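Local structure of imidazolonepropionase (Unidentified, 2Q09) at residues His72-Phe77 and Ala175-Pro180; Ile140-Gly145 and Glu149-Met154. The protein catalyses the hydrolytic opening of imidazolone-5-propanoate to N-formimidoyl-L-glutamate, the third step of histidine degradation, at a metal-dependent active site. One frame throughout, in Å; residues are numbered along the deposited sequence.

Interaction 1: residues His72-Phe77 and Ala175-Pro180; sequences HTHLIF and AAHAVP. With FE (Fe (III) ion), chain B; DI6 (3-[(4S)-2,5-dioxoimidazolidin-4-yl]propanoic acid), chain C.
H74 and H177 reach toward each other from opposite directions and touch through one carbon of each imidazole, CE1 of H74 lying 3.6 Å from CE1 of H177. The rings are close to parallel, with planes at 27°, but offset until little of one ring faces the other, and each is left to serve a different partner. NE2 of H74 binds the iron at 2.1 Å and NE2 of H72 binds it at 2.2 Å, while a water stands 2.4 Å from the metal and H242 and D317 complete the site. In the loop just past strand 168-176, NE2 of H177 accepts a hydrogen bond from N4 of the inhibitor at 2.7 Å, and the donor lies near the plane of the imidazole, at its edge. With CG anti to the backbone N (chi1 -163°), the H177 ring is carried out toward H74 and the inhibitor, and its other nitrogen, ND1, is hydrogen-bonded to the carbonyl O of G143, which helps fix the rotation of the ring. With an alanine here, N4 of the inhibitor would probably lose its acceptor and the carbonyl O of G143 this donor. In the second shell, D264 holds ND1 of H72. The H-T-H sequence, which runs from the end of strand 63-73 into the loop after it, is the HxH metal motif of the amidohydrolase superfamily, set at the C-terminal end of a TIM-barrel strand.

Interaction 2: residues Ile140-Gly145 and Glu149-Met154; sequences IKSGYG and EDELKM. With DI6 (3-[(4S)-2,5-dioxoimidazolidin-4-yl]propanoic acid), chain C.
E151 turns its carboxylate back from the helix to the loop 142-145 and binds it through both oxygens. OE1 of E151 accepts two hydrogen bonds: OG of S142 donates to OE1 of E151 at 2.6 Å, nearly in line with the C-O bond, and the N-H of G143 meets the syn lone pair of OE1, its N 2.7 Å away. OE2 takes the N-H of G145 at 2.8 Å, on the syn side but 35° out of the carboxylate plane, and that of L146 as well. A bend at chi2 (-61°) swings the carboxylate of E151 round to the loop. CE of selenomethionine M154 lies against the backbone N atoms of G143 and G145, and its SE lies 3.8 Å from CB of Y144, the apolar part of the contact. G145 packs its CA against CB of D150, at 3.5 Å, where a side chain on the glycine would clash with the helix backbone. The ligand contact is made at the far end of Y144, whose OH donates to carboxylate O9 of the inhibitor at 2.7 Å. This is the β-to-α turn of a TIM-barrel β-α-β unit, a loop that carries an inhibitor-binding residue, which probably binds the substrate too, at the C-terminal end of its strand.

In the fold
Interactions 1 and 2 show how a TIM barrel assembles one site from neighbouring strands: their centres are 7 Å apart, and both touch the inhibitor. Strand 135-141 lies between parallel strands 63-73 and 168-176, so interaction 2 starts from the strand separating the two halves of interaction 1. In chain order, 72-77 comes first, then both segments of interaction 2, then 175-180, with helix 148-164 leading into strand 168-176. The backbones join directly, O of T73 lying 3.0 Å from N of K141 in a probable hydrogen bond. The metal ligands H72 and H74, Y144 and H177 thus come from three neighbouring barrel strands and the loops after them, while H242 and D317 bind the iron from further round.

Interaction 1: residues His72-Phe77 and Ala175-Pro180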
# COMPACT_ATOMS: atom_id res chain seq x y z
N HIS A 72 0.15 1.29 -0.09
CA HIS A 72 0.63 2.66 -0.23
C HIS A 72 1.81 2.94 0.70
O HIS A 72 1.61 3.30 1.86
CB HIS A 72 -0.52 3.63 0.06
CG HIS A 72 -0.14 5.08 -0.09
ND1 HIS A 72 -0.88 5.96 -0.84
CD2 HIS A 72 0.86 5.81 0.46
CE1 HIS A 72 -0.35 7.17 -0.76
NE2 HIS A 72 0.71 7.10 0.03
N THR A 73 3.03 2.77 0.20
CA THR A 73 4.19 3.08 1.03
C THR A 73 5.29 3.79 0.27
O THR A 73 5.34 3.75 -0.96
CB THR A 73 4.81 1.82 1.70
OG1 THR A 73 5.80 1.24 0.82
CG2 THR A 73 3.75 0.77 2.00
N HIS A 74 6.16 4.45 1.03
CA HIS A 74 7.32 5.17 0.52
C HIS A 74 8.46 4.62 1.38
O HIS A 74 9.31 5.38 1.81
CB HIS A 74 7.25 6.68 0.81
CG HIS A 74 6.04 7.38 0.26
ND1 HIS A 74 6.14 8.33 -0.74
CD2 HIS A 74 4.74 7.37 0.64
CE1 HIS A 74 4.96 8.88 -0.94
NE2 HIS A 74 4.09 8.32 -0.12
N LEU A 75 8.50 3.31 1.62
CA LEU A 75 9.53 2.74 2.50
C LEU A 75 10.97 2.81 2.02
O LEU A 75 11.89 2.55 2.81
CB LEU A 75 9.17 1.30 2.89
CG LEU A 75 9.21 0.17 1.87
CD1 LEU A 75 10.65 -0.30 1.65
CD2 LEU A 75 8.35 -0.99 2.40
N ILE A 76 11.19 3.16 0.76
CA ILE A 76 12.55 3.28 0.24
C ILE A 76 13.01 4.73 0.38
O ILE A 76 12.42 5.64 -0.23
CB ILE A 76 12.63 2.88 -1.24
CG1 ILE A 76 12.56 1.35 -1.37
CG2 ILE A 76 13.93 3.42 -1.87
CD1 ILE A 76 12.61 0.85 -2.82
N PHE A 77 14.05 4.96 1.17
CA PHE A 77 14.55 6.31 1.35
C PHE A 77 15.80 6.30 2.22
O PHE A 77 16.05 5.32 2.94
CB PHE A 77 13.48 7.18 2.02
CG PHE A 77 13.10 6.72 3.41
CD1 PHE A 77 13.88 7.07 4.50
CD2 PHE A 77 11.99 5.90 3.61
CE1 PHE A 77 13.57 6.61 5.78
CE2 PHE A 77 11.67 5.44 4.88
CZ PHE A 77 12.46 5.80 5.97
N ALA A 175 7.37 10.34 -9.55
CA ALA A 175 8.29 11.42 -9.87
C ALA A 175 7.61 12.76 -9.63
O ALA A 175 8.27 13.76 -9.34
CB ALA A 175 8.76 11.31 -11.32
N ALA A 176 6.28 12.77 -9.74
CA ALA A 176 5.51 14.00 -9.52
C ALA A 176 5.12 14.14 -8.04
O ALA A 176 3.98 14.44 -7.71
CB ALA A 176 4.26 13.99 -10.40
N HIS A 177 6.10 13.91 -7.16
CA HIS A 177 5.88 14.01 -5.72
C HIS A 177 6.09 15.46 -5.28
O HIS A 177 5.51 15.93 -4.30
CB HIS A 177 6.89 13.11 -4.99
CG HIS A 177 6.52 12.80 -3.57
ND1 HIS A 177 7.32 12.04 -2.75
CD2 HIS A 177 5.42 13.12 -2.84
CE1 HIS A 177 6.73 11.90 -1.58
NE2 HIS A 177 5.58 12.55 -1.60
N ALA A 178 6.92 16.16 -6.04
CA ALA A 178 7.25 17.55 -5.79
C ALA A 178 8.15 18.00 -6.95
O ALA A 178 8.60 17.17 -7.73
CB ALA A 178 7.99 17.69 -4.48
N VAL A 179 8.39 19.30 -7.05
CA VAL A 179 9.23 19.85 -8.11
C VAL A 179 10.67 19.92 -7.58
O VAL A 179 10.93 20.55 -6.55
CB VAL A 179 8.77 21.28 -8.51
CG1 VAL A 179 9.75 21.90 -9.48
CG2 VAL A 179 7.38 21.20 -9.15
N PRO A 180 11.62 19.26 -8.26
CA PRO A 180 12.99 19.33 -7.77
C PRO A 180 13.55 20.75 -7.80
O PRO A 180 13.03 21.61 -8.51
CB PRO A 180 13.74 18.37 -8.70
CG PRO A 180 12.95 18.40 -9.96
CD PRO A 180 11.52 18.40 -9.45
FE FE B . 2.13 8.70 0.46
N1 DI6 C . 1.88 13.42 1.26
C2 DI6 C . 2.48 13.01 2.39
O2 DI6 C . 2.03 13.06 3.52
C3 DI6 C . 3.85 12.43 1.96
N4 DI6 C . 3.83 12.64 0.50
C5 DI6 C . 2.65 13.21 0.18
O5 DI6 C . 2.32 13.50 -0.96
C6 DI6 C . 4.99 13.18 2.64
C7 DI6 C . 6.37 12.65 2.24
C8 DI6 C . 7.56 13.36 2.90
O9 DI6 C . 8.66 12.79 2.87
O10 DI6 C . 7.40 14.48 3.45
O HOH W 1 1.65 10.48 2.05

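Interaction 2: residues Ile140-Gly145 and Glu149-Met154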
# COMPACT_ATOMS: atom_id res chain seq x y z
N ILE A 140 5.47 -0.07 -3.24
CA ILE A 140 6.54 0.86 -2.92
C ILE A 140 6.65 1.92 -4.02
O ILE A 140 6.73 1.60 -5.21
CB ILE A 140 7.89 0.12 -2.77
CG1 ILE A 140 7.77 -0.94 -1.67
CG2 ILE A 140 9.00 1.12 -2.43
CD1 ILE A 140 9.02 -1.80 -1.49
N LYS A 141 6.65 3.18 -3.61
CA LYS A 141 6.73 4.28 -4.56
C LYS A 141 8.14 4.86 -4.68
O LYS A 141 8.99 4.64 -3.81
CB LYS A 141 5.80 5.41 -4.13
CG LYS A 141 4.38 4.96 -3.81
CD LYS A 141 3.61 6.06 -3.09
CE LYS A 141 2.24 5.57 -2.63
NZ LYS A 141 1.43 5.07 -3.79
N SER A 142 8.39 5.57 -5.77
CA SER A 142 9.66 6.25 -5.97
C SER A 142 9.31 7.62 -5.40
O SER A 142 8.62 7.70 -4.38
CB SER A 142 10.03 6.32 -7.46
OG SER A 142 9.03 6.97 -8.23
N GLY A 143 9.76 8.71 -6.01
CA GLY A 143 9.38 10.01 -5.49
C GLY A 143 10.36 10.77 -4.62
O GLY A 143 10.10 11.91 -4.25
N TYR A 144 11.48 10.16 -4.27
CA TYR A 144 12.49 10.85 -3.47
C TYR A 144 13.77 11.03 -4.28
O TYR A 144 14.83 11.36 -3.72
CB TYR A 144 12.78 10.08 -2.17
CG TYR A 144 11.66 10.14 -1.15
CD1 TYR A 144 11.08 11.36 -0.81
CD2 TYR A 144 11.18 8.99 -0.53
CE1 TYR A 144 10.05 11.44 0.13
CE2 TYR A 144 10.15 9.05 0.41
CZ TYR A 144 9.60 10.28 0.74
OH TYR A 144 8.59 10.35 1.68
N GLY A 145 13.67 10.81 -5.59
CA GLY A 145 14.82 10.95 -6.46
C GLY A 145 14.74 12.25 -7.23
O GLY A 145 15.68 13.04 -7.26
N GLU A 149 17.47 9.24 -13.40
CA GLU A 149 18.26 8.15 -12.84
C GLU A 149 17.90 7.79 -11.40
O GLU A 149 17.86 6.61 -11.04
CB GLU A 149 19.76 8.48 -12.91
CG GLU A 149 20.32 8.53 -14.32
CD GLU A 149 20.19 9.89 -14.96
OE1 GLU A 149 19.40 10.73 -14.47
OE2 GLU A 149 20.88 10.13 -15.98
N ASP A 150 17.66 8.79 -10.57
CA ASP A 150 17.34 8.50 -9.17
C ASP A 150 15.95 7.88 -8.99
O ASP A 150 15.77 7.02 -8.13
CB ASP A 150 17.52 9.75 -8.33
CG ASP A 150 18.98 10.20 -8.28
OD1 ASP A 150 19.81 9.44 -7.73
OD2 ASP A 150 19.31 11.29 -8.79
N GLU A 151 14.98 8.31 -9.79
CA GLU A 151 13.64 7.72 -9.69
C GLU A 151 13.69 6.23 -10.06
O GLU A 151 13.13 5.38 -9.37
CB GLU A 151 12.65 8.46 -10.61
CG GLU A 151 12.24 9.84 -10.10
CD GLU A 151 11.54 9.78 -8.74
OE1 GLU A 151 10.59 8.98 -8.60
OE2 GLU A 151 11.93 10.54 -7.83
N LEU A 152 14.37 5.90 -11.16
CA LEU A 152 14.49 4.50 -11.58
C LEU A 152 15.34 3.70 -10.61
O LEU A 152 15.15 2.50 -10.44
CB LEU A 152 15.07 4.41 -12.99
CG LEU A 152 14.07 4.47 -14.15
CD1 LEU A 152 13.24 5.74 -14.08
CD2 LEU A 152 14.82 4.38 -15.47
N LYS A 153 16.30 4.37 -9.96
CA LYS A 153 17.16 3.72 -8.99
C LYS A 153 16.27 3.16 -7.87
O LYS A 153 16.46 2.05 -7.40
CB LYS A 153 18.16 4.73 -8.41
CG LYS A 153 18.96 4.24 -7.23
CD LYS A 153 20.04 5.25 -6.81
CE LYS A 153 19.46 6.54 -6.30
NZ LYS A 153 20.53 7.49 -5.86
N MSE A 154 15.30 3.96 -7.45
CA MSE A 154 14.39 3.53 -6.39
C MSE A 154 13.54 2.36 -6.85
O MSE A 154 13.34 1.40 -6.10
CB MSE A 154 13.51 4.70 -5.97
CG MSE A 154 14.33 5.81 -5.29
SE MSE A 154 13.27 7.32 -4.78
CE MSE A 154 12.77 7.94 -6.49
N1 DI6 C . 1.88 13.42 1.26
C2 DI6 C . 2.48 13.01 2.39
O2 DI6 C . 2.03 13.06 3.52
C3 DI6 C . 3.85 12.43 1.96
N4 DI6 C . 3.83 12.64 0.50
C5 DI6 C . 2.65 13.21 0.18
O5 DI6 C . 2.32 13.50 -0.96
C6 DI6 C . 4.99 13.18 2.64
C7 DI6 C . 6.37 12.65 2.24
C8 DI6 C . 7.56 13.36 2.90
O9 DI6 C . 8.66 12.79 2.87
O10 DI6 C . 7.40 14.48 3.45